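Local coordinates for sigma-54 interaction domain protein (Enterococcus faecalis, PDB 3GDW) that is of unknown function but probably acts in sigma-54-dependent transcription, the part here being its mannose-type PTS EIIA domain, at residues V7-M11 and G33-M38; M47-R52 and F78-L82; R89-I93 and L114-Y118; I100-A104 and I121-F125. All blocks are in the same frame, centred on the assembly; numbering follows the deposited sequence. Where two conformers were deposited one is given.

Interaction 1 (V7-M11 and G33-M38)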
loop_
_atom_site.group_PDB
_atom_site.type_symbol
_atom_site.label_atom_id
_atom_site.label_comp_id
_atom_site.label_asym_id
_atom_site.label_seq_id
_atom_site.Cartn_x
_atom_site.Cartn_y
_atom_site.Cartn_z
ATOM N N VAL B 7 2.812 16.281 -4.692
ATOM C CA VAL B 7 2.431 14.961 -4.147
ATOM C C VAL B 7 3.182 14.703 -2.848
ATOM O O VAL B 7 4.423 14.785 -2.811
ATOM C CB VAL B 7 2.709 13.830 -5.140
ATOM C CG1 VAL B 7 2.201 12.466 -4.590
ATOM C CG2 VAL B 7 2.037 14.123 -6.453
ATOM N N PHE B 8 2.432 14.421 -1.783
ATOM C CA PHE B 8 3.032 14.076 -0.498
ATOM C C PHE B 8 2.554 12.701 -0.085
ATOM O O PHE B 8 1.336 12.415 -0.126
ATOM C CB PHE B 8 2.656 15.115 0.578
ATOM C CG PHE B 8 3.303 16.462 0.363
ATOM C CD1 PHE B 8 4.436 16.828 1.093
ATOM C CD2 PHE B 8 2.788 17.351 -0.586
ATOM C CE1 PHE B 8 5.045 18.094 0.894
ATOM C CE2 PHE B 8 3.381 18.598 -0.807
ATOM C CZ PHE B 8 4.511 18.973 -0.061
ATOM N N VAL B 9 3.499 11.837 0.287
ATOM C CA VAL B 9 3.140 10.467 0.684
ATOM C C VAL B 9 3.372 10.327 2.189
ATOM O O VAL B 9 4.509 10.446 2.646
ATOM C CB VAL B 9 3.992 9.373 -0.093
ATOM C CG1 VAL B 9 3.502 7.993 0.246
ATOM C CG2 VAL B 9 3.960 9.591 -1.624
ATOM N N LEU B 10 2.302 10.083 2.954
ATOM C CA LEU B 10 2.396 9.992 4.421
ATOM C C LEU B 10 1.853 8.663 4.897
ATOM O O LEU B 10 0.688 8.341 4.629
ATOM C CB LEU B 10 1.610 11.130 5.098
ATOM C CG LEU B 10 2.426 12.403 5.371
ATOM C CD1 LEU B 10 2.742 13.111 4.084
ATOM C CD2 LEU B 10 1.683 13.352 6.327
HETATM N N MSE B 11 2.690 7.881 5.591
HETATM C CA MSE B 11 2.285 6.524 6.033
HETATM C C MSE B 11 2.826 6.133 7.402
HETATM O O MSE B 11 3.844 6.656 7.857
HETATM C CB MSE B 11 2.687 5.457 4.980
HETATM C CG MSE B 11 1.967 5.634 3.667
HETATM SE SE MSE B 11 2.557 4.438 2.299
HETATM C CE MSE B 11 1.381 5.100 0.900
ATOM N N GLY B 33 7.946 14.754 -5.677
ATOM C CA GLY B 33 7.194 14.046 -4.638
ATOM C C GLY B 33 7.977 14.078 -3.335
ATOM O O GLY B 33 9.205 14.159 -3.334
ATOM N N THR B 34 7.253 14.003 -2.227
ATOM C CA THR B 34 7.829 14.077 -0.903
ATOM C C THR B 34 7.224 12.963 -0.078
ATOM O O THR B 34 5.997 12.814 -0.064
ATOM C CB THR B 34 7.492 15.437 -0.254
ATOM O OG1 THR B 34 8.101 16.471 -1.027
ATOM C CG2 THR B 34 7.994 15.509 1.176
ATOM N N ALA B 35 8.074 12.174 0.596
ATOM C CA ALA B 35 7.557 11.137 1.513
ATOM C C ALA B 35 7.878 11.462 2.973
ATOM O O ALA B 35 8.956 11.998 3.272
ATOM C CB ALA B 35 8.089 9.754 1.139
HETATM N N MSE B 36 6.954 11.124 3.882
HETATM C CA MSE B 36 7.204 11.336 5.306
HETATM C C MSE B 36 6.693 10.105 6.001
HETATM O O MSE B 36 5.563 9.698 5.753
HETATM C CB MSE B 36 6.390 12.532 5.819
HETATM C CG MSE B 36 6.432 13.737 4.883
HETATM SE SE MSE B 36 5.886 15.357 5.811
HETATM C CE MSE B 36 7.309 16.493 5.101
ATOM N N ASN B 37 7.503 9.543 6.889
ATOM C CA ASN B 37 7.143 8.305 7.571
ATOM C C ASN B 37 6.747 8.674 8.973
ATOM O O ASN B 37 7.437 9.456 9.614
ATOM C CB ASN B 37 8.332 7.341 7.608
ATOM C CG ASN B 37 8.839 6.990 6.209
ATOM O OD1 ASN B 37 8.129 6.366 5.408
ATOM N ND2 ASN B 37 10.037 7.448 5.893
HETATM N N MSE B 38 5.638 8.127 9.460
HETATM C CA MSE B 38 5.245 8.374 10.843
HETATM C C MSE B 38 5.544 7.142 11.681
HETATM O O MSE B 38 4.774 6.170 11.643
HETATM C CB MSE B 38 3.759 8.715 10.957
HETATM C CG MSE B 38 3.378 9.170 12.381
HETATM SE SE MSE B 38 1.504 9.716 12.428
HETATM C CE MSE B 38 0.730 7.924 12.402
HETATM O O HOH W 1 6.289 17.144 -2.992
#
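Side chains alternate across two neighbouring parallel strands. Phe8, Leu10, Thr34 and Met36 face helix 44-57. Phe8, rotamer m, leans its ring nearer the other strand, bringing Phe8 CD1 to 3.6 Å from Thr34 CB. Leu10, with chi1 between wells at -91°, carries CD1 to 3.8 Å from CG of Met36, a selenomethionine whose flexible chain suits this apolar layer. The strands belong to the beta-alpha-beta unit of strand 6-12, helix 16-28 and strand 34-38, and backbone hydrogen bonds join them: Thr34 N to Val7 O 3.0 Å, Val9 N to Thr34 O 2.7 Å, Met36 N to Val9 O 2.8 Å, Met38 N to Met11 O 2.8 Å and, weakly, Met11 N to Met36 O 3.4 Å. Beneath helix 16-28, beta-branched Val9 (t) has CB 4.3 Å from the CB of small Ala35, while Asn37 (m) gives its ND2 to Ser18. Gly33 adopts phi 99°, psi 153°, where a CB would collide with the preceding carbonyl. A water joins Thr34 OG1 (2.8 Å) to Val7 O (3.0 Å).

Interaction 2 (M47-R52 and F78-L82)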
loop_
_atom_site.group_PDB
_atom_site.type_symbol
_atom_site.label_atom_id
_atom_site.label_comp_id
_atom_site.label_asym_id
_atom_site.label_seq_id
_atom_site.Cartn_x
_atom_site.Cartn_y
_atom_site.Cartn_z
HETATM N N MSE B 47 3.080 14.829 13.219
HETATM C CA MSE B 47 3.211 14.553 11.778
HETATM C C MSE B 47 2.548 15.655 10.950
HETATM O O MSE B 47 3.115 16.132 9.966
HETATM C CB MSE B 47 2.604 13.206 11.418
HETATM C CG MSE B 47 2.643 12.929 9.926
HETATM SE SE MSE B 47 4.538 12.916 9.248
HETATM C CE MSE B 47 4.994 11.392 9.996
ATOM N N TYR B 48 1.363 16.071 11.369
ATOM C CA TYR B 48 0.684 17.148 10.677
ATOM C C TYR B 48 1.596 18.373 10.615
ATOM O O TYR B 48 1.694 19.027 9.583
ATOM C CB TYR B 48 -0.624 17.528 11.363
ATOM C CG TYR B 48 -1.209 18.718 10.657
ATOM C CD1 TYR B 48 -1.741 18.579 9.375
ATOM C CD2 TYR B 48 -1.159 19.990 11.227
ATOM C CE1 TYR B 48 -2.236 19.671 8.683
ATOM C CE2 TYR B 48 -1.671 21.102 10.545
ATOM C CZ TYR B 48 -2.196 20.930 9.268
ATOM O OH TYR B 48 -2.704 21.997 8.562
ATOM N N GLU B 49 2.262 18.680 11.726
ATOM C CA GLU B 49 3.078 19.884 11.788
ATOM C C GLU B 49 4.294 19.787 10.840
ATOM O O GLU B 49 4.685 20.792 10.243
ATOM C CB GLU B 49 3.473 20.225 13.233
ATOM C CG GLU B 49 2.288 20.636 14.068
ATOM C CD GLU B 49 2.619 20.956 15.520
ATOM O OE1 GLU B 49 3.812 21.158 15.863
ATOM O OE2 GLU B 49 1.662 21.009 16.325
ATOM N N GLN B 50 4.854 18.586 10.682
ATOM C CA GLN B 50 5.929 18.357 9.700
ATOM C C GLN B 50 5.433 18.676 8.292
ATOM O O GLN B 50 6.106 19.349 7.509
ATOM C CB GLN B 50 6.355 16.880 9.702
ATOM C CG GLN B 50 7.020 16.428 10.973
ATOM C CD GLN B 50 8.432 16.935 11.050
ATOM O OE1 GLN B 50 9.242 16.679 10.148
ATOM N NE2 GLN B 50 8.743 17.655 12.120
ATOM N N LEU B 51 4.251 18.162 7.966
ATOM C CA LEU B 51 3.698 18.354 6.633
ATOM C C LEU B 51 3.342 19.828 6.391
ATOM O O LEU B 51 3.683 20.417 5.361
ATOM C CB LEU B 51 2.490 17.443 6.445
ATOM C CG LEU B 51 1.615 17.762 5.254
ATOM C CD1 LEU B 51 2.341 17.371 3.935
ATOM C CD2 LEU B 51 0.326 16.998 5.430
ATOM N N ARG B 52 2.652 20.416 7.356
ATOM C CA ARG B 52 2.206 21.792 7.253
ATOM C C ARG B 52 3.399 22.737 7.061
ATOM O O ARG B 52 3.341 23.665 6.237
ATOM C CB ARG B 52 1.428 22.160 8.521
ATOM C CG ARG B 52 0.780 23.537 8.527
ATOM C CD ARG B 52 1.706 24.634 9.035
ATOM N NE ARG B 52 2.458 24.267 10.240
ATOM C CZ ARG B 52 1.943 24.127 11.463
ATOM N NH1 ARG B 52 0.655 24.313 11.688
ATOM N NH2 ARG B 52 2.740 23.783 12.467
ATOM N N PHE B 78 -5.698 15.245 7.288
ATOM C CA PHE B 78 -4.719 16.322 7.045
ATOM C C PHE B 78 -5.066 17.113 5.800
ATOM O O PHE B 78 -4.707 18.282 5.695
ATOM C CB PHE B 78 -3.275 15.800 6.882
ATOM C CG PHE B 78 -2.697 15.175 8.112
ATOM C CD1 PHE B 78 -3.367 15.215 9.334
ATOM C CD2 PHE B 78 -1.443 14.578 8.052
ATOM C CE1 PHE B 78 -2.809 14.640 10.477
ATOM C CE2 PHE B 78 -0.864 14.009 9.187
ATOM C CZ PHE B 78 -1.550 14.028 10.400
ATOM N N GLY B 79 -5.737 16.467 4.851
ATOM C CA GLY B 79 -6.061 17.122 3.584
ATOM C C GLY B 79 -6.917 18.354 3.784
ATOM O O GLY B 79 -6.581 19.443 3.315
ATOM N N ASN B 80 -8.024 18.186 4.495
ATOM C CA ASN B 80 -8.890 19.304 4.752
ATOM C C ASN B 80 -8.213 20.290 5.704
ATOM O O ASN B 80 -8.376 21.496 5.547
ATOM C CB ASN B 80 -10.255 18.850 5.279
ATOM C CG ASN B 80 -11.151 20.018 5.660
ATOM O OD1 ASN B 80 -11.293 20.981 4.902
ATOM N ND2 ASN B 80 -11.749 19.946 6.850
HETATM N N MSE B 81 -7.441 19.782 6.667
HETATM C CA MSE B 81 -6.732 20.649 7.617
HETATM C C MSE B 81 -5.791 21.609 6.902
HETATM O O MSE B 81 -5.749 22.789 7.221
HETATM C CB MSE B 81 -5.946 19.826 8.636
HETATM C CG MSE B 81 -6.701 19.538 9.914
HETATM SE SE MSE B 81 -5.795 18.164 10.966
HETATM C CE MSE B 81 -7.281 17.657 12.151
ATOM N N LEU B 82 -5.036 21.097 5.936
ATOM C CA LEU B 82 -4.113 21.926 5.158
ATOM C C LEU B 82 -4.841 22.963 4.328
ATOM O O LEU B 82 -4.397 24.104 4.232
ATOM C CB LEU B 82 -3.278 21.074 4.205
ATOM C CG LEU B 82 -1.924 20.478 4.524
ATOM C CD1 LEU B 82 -1.426 19.802 3.216
ATOM C CD2 LEU B 82 -0.900 21.503 5.055
#
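This is a buried, mainly apolar contact between helices 44-57 and 78-86, which lie side by side on one face of the parallel sheet. Their segment axes approach to 11.1 Å at -49°, a wide spacing that large side chains must fill, and two aromatic rings do most of that work. Tyr48, in the t rotamer, presents its ring edge to the face of Phe78: the centroids are 5.3 Å apart and the planes inclined at 64°, an edge-to-face stack. Tyr48 CB also sits over that face, 3.9 Å from the centroid of the Phe78 ring, as a CH-pi contact. A face of the tyrosine ring is covered in turn by selenomethionine Met81, whose SE stands 4.5 Å from the Tyr48 centroid in a Met-aromatic contact. Nearer the sheet, Leu51 CD2 meets Phe78 CD2 and Leu82 CD1, both at 4.0 Å; branched leucines fit well here because Leu51 also reaches Phe8 and Leu10 below, and Leu82 reaches Ile66. Tyrosine suits this place because its ring packs in the apolar layer while its hydroxyl is hydrogen-bonded to Glu85, which also forms a salt bridge with Arg52. Aliphatic and aromatic side chains wedged between two helices and the strands they cover are typical of a layered alpha/beta fold, here that of the mannose-type EIIA domain.

Interaction 3 (R89-I93 and L114-Y118)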
loop_
_atom_site.group_PDB
_atom_site.type_symbol
_atom_site.label_atom_id
_atom_site.label_comp_id
_atom_site.label_asym_id
_atom_site.label_seq_id
_atom_site.Cartn_x
_atom_site.Cartn_y
_atom_site.Cartn_z
ATOM N N ARG B 89 -5.599 24.215 -2.379
ATOM C CA ARG B 89 -6.490 23.099 -2.740
ATOM C C ARG B 89 -5.777 21.770 -2.512
ATOM O O ARG B 89 -4.661 21.570 -2.990
ATOM C CB ARG B 89 -6.942 23.196 -4.200
ATOM C CG ARG B 89 -7.530 24.538 -4.596
ATOM C CD ARG B 89 -8.071 24.533 -6.038
ATOM N NE ARG B 89 -7.136 23.955 -7.015
ATOM C CZ ARG B 89 -7.365 22.843 -7.717
ATOM N NH1 ARG B 89 -6.459 22.396 -8.579
ATOM N NH2 ARG B 89 -8.502 22.174 -7.567
ATOM N N THR B 90 -6.418 20.883 -1.763
ATOM C CA THR B 90 -5.828 19.585 -1.403
ATOM C C THR B 90 -6.864 18.483 -1.634
ATOM O O THR B 90 -8.054 18.692 -1.385
ATOM C CB THR B 90 -5.321 19.616 0.067
ATOM O OG1 THR B 90 -4.510 20.775 0.252
ATOM C CG2 THR B 90 -4.502 18.389 0.428
ATOM N N LYS B 91 -6.434 17.358 -2.203
ATOM C CA LYS B 91 -7.233 16.135 -2.227
ATOM C C LYS B 91 -6.390 15.130 -1.443
ATOM O O LYS B 91 -5.169 15.176 -1.519
ATOM C CB LYS B 91 -7.482 15.629 -3.667
ATOM C CG LYS B 91 -8.448 16.517 -4.532
ATOM C CD LYS B 91 -9.837 15.941 -4.581
ATOM C CE LYS B 91 -10.863 16.947 -5.103
ATOM N NZ LYS B 91 -12.210 16.301 -5.117
ATOM N N ALA B 92 -7.046 14.275 -0.661
ATOM C CA ALA B 92 -6.381 13.223 0.110
ATOM C C ALA B 92 -6.937 11.837 -0.266
ATOM O O ALA B 92 -8.142 11.658 -0.413
ATOM C CB ALA B 92 -6.546 13.475 1.601
ATOM N N ILE B 93 -6.045 10.874 -0.453
ATOM C CA ILE B 93 -6.453 9.528 -0.841
ATOM C C ILE B 93 -5.827 8.524 0.124
ATOM O O ILE B 93 -4.604 8.508 0.280
ATOM C CB ILE B 93 -6.012 9.238 -2.308
ATOM C CG1 ILE B 93 -6.853 10.094 -3.265
ATOM C CG2 ILE B 93 -6.112 7.737 -2.647
ATOM C CD1 ILE B 93 -6.390 10.082 -4.706
ATOM N N LEU B 114 -4.916 18.355 -10.521
ATOM C CA LEU B 114 -5.294 17.613 -9.317
ATOM C C LEU B 114 -6.538 16.750 -9.554
ATOM O O LEU B 114 -6.600 15.596 -9.118
ATOM C CB LEU B 114 -5.554 18.598 -8.159
ATOM C CG LEU B 114 -5.841 18.050 -6.747
ATOM C CD1 LEU B 114 -4.796 17.024 -6.224
ATOM C CD2 LEU B 114 -6.000 19.200 -5.761
ATOM N N GLU B 115 -7.520 17.329 -10.243
ATOM C CA GLU B 115 -8.781 16.666 -10.557
ATOM C C GLU B 115 -8.615 15.474 -11.501
ATOM O O GLU B 115 -9.233 14.441 -11.290
ATOM C CB GLU B 115 -9.801 17.679 -11.129
ATOM C CG GLU B 115 -10.353 18.655 -10.079
ATOM C CD GLU B 115 -9.394 19.801 -9.701
ATOM O OE1 GLU B 115 -9.478 20.274 -8.544
ATOM O OE2 GLU B 115 -8.559 20.237 -10.529
ATOM N N ASP B 116 -7.773 15.637 -12.521
ATOM C CA ASP B 116 -7.482 14.592 -13.508
ATOM C C ASP B 116 -6.741 13.422 -12.856
ATOM O O ASP B 116 -7.031 12.254 -13.137
ATOM C CB ASP B 116 -6.676 15.204 -14.669
ATOM C CG ASP B 116 -6.495 14.255 -15.843
ATOM O OD1 ASP B 116 -6.945 13.096 -15.770
ATOM O OD2 ASP B 116 -5.887 14.673 -16.851
ATOM N N ILE B 117 -5.801 13.744 -11.965
ATOM C CA ILE B 117 -5.054 12.760 -11.217
ATOM C C ILE B 117 -5.974 12.005 -10.261
ATOM O O ILE B 117 -5.935 10.773 -10.193
ATOM C CB ILE B 117 -3.869 13.379 -10.414
ATOM C CG1 ILE B 117 -2.821 13.990 -11.364
ATOM C CG2 ILE B 117 -3.240 12.279 -9.526
ATOM C CD1 ILE B 117 -1.778 14.927 -10.657
ATOM N N TYR B 118 -6.812 12.752 -9.543
ATOM C CA TYR B 118 -7.746 12.172 -8.572
ATOM C C TYR B 118 -8.720 11.196 -9.248
ATOM O O TYR B 118 -9.011 10.123 -8.700
ATOM C CB TYR B 118 -8.521 13.289 -7.853
ATOM C CG TYR B 118 -9.367 12.808 -6.665
ATOM C CD1 TYR B 118 -8.806 12.679 -5.405
ATOM C CD2 TYR B 118 -10.734 12.524 -6.812
ATOM C CE1 TYR B 118 -9.556 12.251 -4.310
ATOM C CE2 TYR B 118 -11.498 12.090 -5.719
ATOM C CZ TYR B 118 -10.903 11.969 -4.477
ATOM O OH TYR B 118 -11.617 11.561 -3.380
#
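A salt bridge, a cation-pi contact and apolar packing combine where the first turn of helix 114-135 covers strand 90-93, the edge strand of the sheet in this chain. The strand and helix segments run nearly parallel, 13° apart with their axes 9.8 Å from each other. At the exposed end, Arg89 NH2 donates to Glu115 OE1 in a salt bridge of 2.3 Å, so short that the exact position of these surface side chains deserves caution. Leu114 CD2 lies over one face of the same guanidinium, while Leu114 CG packs 3.7 Å from Lys91 CG. The long lysine then runs across the Tyr118 ring: its CD stands 3.7 Å from the ring centroid as a CH-pi contact, and NZ 4.5 Å from the Tyr118 centroid as a cation-pi partner. Ile93 CG1 adds an apolar touch of 3.6 Å to Tyr118 CE1. Elsewhere, Tyr118 OH is hydrogen-bonded to Gln132 of the second subunit, whose Phe133 meets the tyrosine ring edge-to-face. Thr90 OG1 bonds the backbone of Ile88, and the strand's main chain pairs with strand 66-70. Tyrosine thus satisfies three demands at once, with its ring face receiving a cation, its carbons meeting isoleucine and its hydroxyl serving the dimer, so the chemistry couples helix-on-sheet packing to subunit association.

Interaction 4 (I100-A104 and I121-F125); sequences IVLEA and IQLSF
Both segments are regular alpha-helix (phi/psi near -60/-45) and run antiparallel, with 154° between their N-to-C directions and a closest axis approach of 10.7 Å. They form a helical hairpin, since helices 98-109 and 114-135 follow each other through a short loop and cover one side of the domain's parallel sheet. The nearest CA atoms are those of Ile100 and Ile121, 6.6 Å apart. Ile100 (m, chi2 -49°) points toward the partner helix, and its CG2 meets CG2 of Ile121 (m, t) at 3.8 Å. Ile100 CG1 lies 3.9 Å from CE2 of Phe125 (chi1 -86°), and Ile100 CD1 4.0 Å from Ser124 CB. Ala104, whose methyl fits against the end of Ile121, has CB 4.0 Å from Ile121 CD1. Beta-branched and aromatic side chains fill this buried side, and Phe125 also packs on Val129 of the second subunit. A polar pair lies beside them. Glu103 (m, t) and Ser124 (m) point toward each other, placing Ser124 OG 3.0 Å from Glu103 OE1, though the carbonyl of Asn120 competes for the serine proton. One water completes the group, donating to Glu103 OE2 at 2.9 Å and lying 2.6 Å from Ser124 OG.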
loop_
_atom_site.group_PDB
_atom_site.type_symbol
_atom_site.label_atom_id
_atom_site.label_comp_id
_atom_site.label_asym_id
_atom_site.label_seq_id
_atom_site.Cartn_x
_atom_site.Cartn_y
_atom_site.Cartn_z
ATOM N N ILE B 100 -0.349 3.392 -6.991
ATOM C CA ILE B 100 -1.020 4.674 -6.804
ATOM C C ILE B 100 0.025 5.788 -6.677
ATOM O O ILE B 100 -0.133 6.822 -7.316
ATOM C CB ILE B 100 -1.946 4.679 -5.554
ATOM C CG1 ILE B 100 -3.037 3.610 -5.670
ATOM C CG2 ILE B 100 -2.610 6.029 -5.404
ATOM C CD1 ILE B 100 -3.765 3.647 -7.020
ATOM N N VAL B 101 1.080 5.580 -5.880
ATOM C CA VAL B 101 2.189 6.559 -5.831
ATOM C C VAL B 101 2.761 6.743 -7.260
ATOM O O VAL B 101 2.933 7.875 -7.747
ATOM C CB VAL B 101 3.321 6.148 -4.844
ATOM C CG1 VAL B 101 4.430 7.208 -4.812
ATOM C CG2 VAL B 101 2.764 5.897 -3.428
ATOM N N LEU B 102 3.034 5.622 -7.925
ATOM C CA LEU B 102 3.576 5.672 -9.277
ATOM C C LEU B 102 2.704 6.492 -10.218
ATOM O O LEU B 102 3.200 7.376 -10.904
ATOM C CB LEU B 102 3.774 4.262 -9.825
ATOM C CG LEU B 102 4.344 4.092 -11.240
ATOM C CD1 LEU B 102 5.667 4.805 -11.332
ATOM C CD2 LEU B 102 4.562 2.627 -11.508
ATOM N N GLU B 103 1.413 6.187 -10.245
ATOM C CA GLU B 103 0.474 6.896 -11.115
ATOM C C GLU B 103 0.334 8.381 -10.755
ATOM O O GLU B 103 0.262 9.225 -11.647
ATOM C CB GLU B 103 -0.876 6.143 -11.171
ATOM C CG GLU B 103 -0.683 4.758 -11.823
ATOM C CD GLU B 103 -1.880 3.819 -11.832
ATOM O OE1 GLU B 103 -2.472 3.514 -10.766
ATOM O OE2 GLU B 103 -2.178 3.315 -12.929
ATOM N N ALA B 104 0.341 8.699 -9.460
ATOM C CA ALA B 104 0.251 10.089 -9.002
ATOM C C ALA B 104 1.468 10.914 -9.436
ATOM O O ALA B 104 1.331 11.995 -9.986
ATOM C CB ALA B 104 0.105 10.143 -7.496
ATOM N N ILE B 121 -6.868 7.990 -10.382
ATOM C CA ILE B 121 -6.600 7.157 -9.241
ATOM C C ILE B 121 -7.876 6.453 -8.767
ATOM O O ILE B 121 -7.841 5.273 -8.396
ATOM C CB ILE B 121 -5.932 7.936 -8.088
ATOM C CG1 ILE B 121 -4.459 8.256 -8.437
ATOM C CG2 ILE B 121 -5.981 7.096 -6.811
ATOM C CD1 ILE B 121 -3.741 9.186 -7.430
ATOM N N GLN B 122 -8.994 7.175 -8.760
ATOM C CA GLN B 122 -10.255 6.541 -8.423
ATOM C C GLN B 122 -10.543 5.382 -9.369
ATOM O O GLN B 122 -10.967 4.341 -8.936
ATOM C CB GLN B 122 -11.409 7.543 -8.424
ATOM C CG GLN B 122 -12.720 6.866 -8.091
ATOM C CD GLN B 122 -13.897 7.838 -8.054
ATOM O OE1 GLN B 122 -13.728 9.047 -8.170
ATOM N NE2 GLN B 122 -15.073 7.309 -7.853
ATOM N N LEU B 123 -10.302 5.552 -10.667
ATOM C CA LEU B 123 -10.502 4.450 -11.614
ATOM C C LEU B 123 -9.600 3.241 -11.332
ATOM O O LEU B 123 -10.021 2.086 -11.529
ATOM C CB LEU B 123 -10.323 4.935 -13.055
ATOM C CG LEU B 123 -11.465 5.786 -13.619
ATOM C CD1 LEU B 123 -11.007 6.625 -14.824
ATOM C CD2 LEU B 123 -12.698 4.912 -13.986
ATOM N N SER B 124 -8.366 3.492 -10.878
ATOM C CA SER B 124 -7.472 2.419 -10.513
ATOM C C SER B 124 -8.018 1.649 -9.326
ATOM O O SER B 124 -8.016 0.435 -9.337
ATOM C CB SER B 124 -6.064 2.955 -10.190
ATOM O OG SER B 124 -5.430 3.461 -11.363
ATOM N N PHE B 125 -8.477 2.357 -8.298
ATOM C CA PHE B 125 -9.081 1.696 -7.161
ATOM C C PHE B 125 -10.283 0.865 -7.629
ATOM O O PHE B 125 -10.378 -0.311 -7.276
ATOM C CB PHE B 125 -9.468 2.692 -6.063
ATOM C CG PHE B 125 -8.339 3.013 -5.105
ATOM C CD1 PHE B 125 -8.015 2.147 -4.060
ATOM C CD2 PHE B 125 -7.598 4.156 -5.257
ATOM C CE1 PHE B 125 -6.968 2.441 -3.173
ATOM C CE2 PHE B 125 -6.561 4.463 -4.375
ATOM C CZ PHE B 125 -6.249 3.602 -3.333
HETATM O O HOH W 2 -4.803 4.121 -13.778
#

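The contacts describe the layers of one alpha/beta domain whose parallel sheet runs 34-38, 6-12, 66-70, 90-93. Interaction 1 lies within the sheet. Interaction 2 joins two helices on one face, and interactions 3 and 4, which share helix 114-135, lie on the other. Interactions 2 and 4 are farthest apart, about 21 Å between centres. Interactions 1 and 2 touch at Phe8 and Leu51, 3 and 4 at Ile93 and Ile121, 1 and 4 at Val9 and Val101, 2 and 3 at Gly79 and Thr90. Along the chain the first two close before the last two open, whereas 3 and 4 interleave. Both touch the second subunit, linking this side of the sheet to the dimer interface.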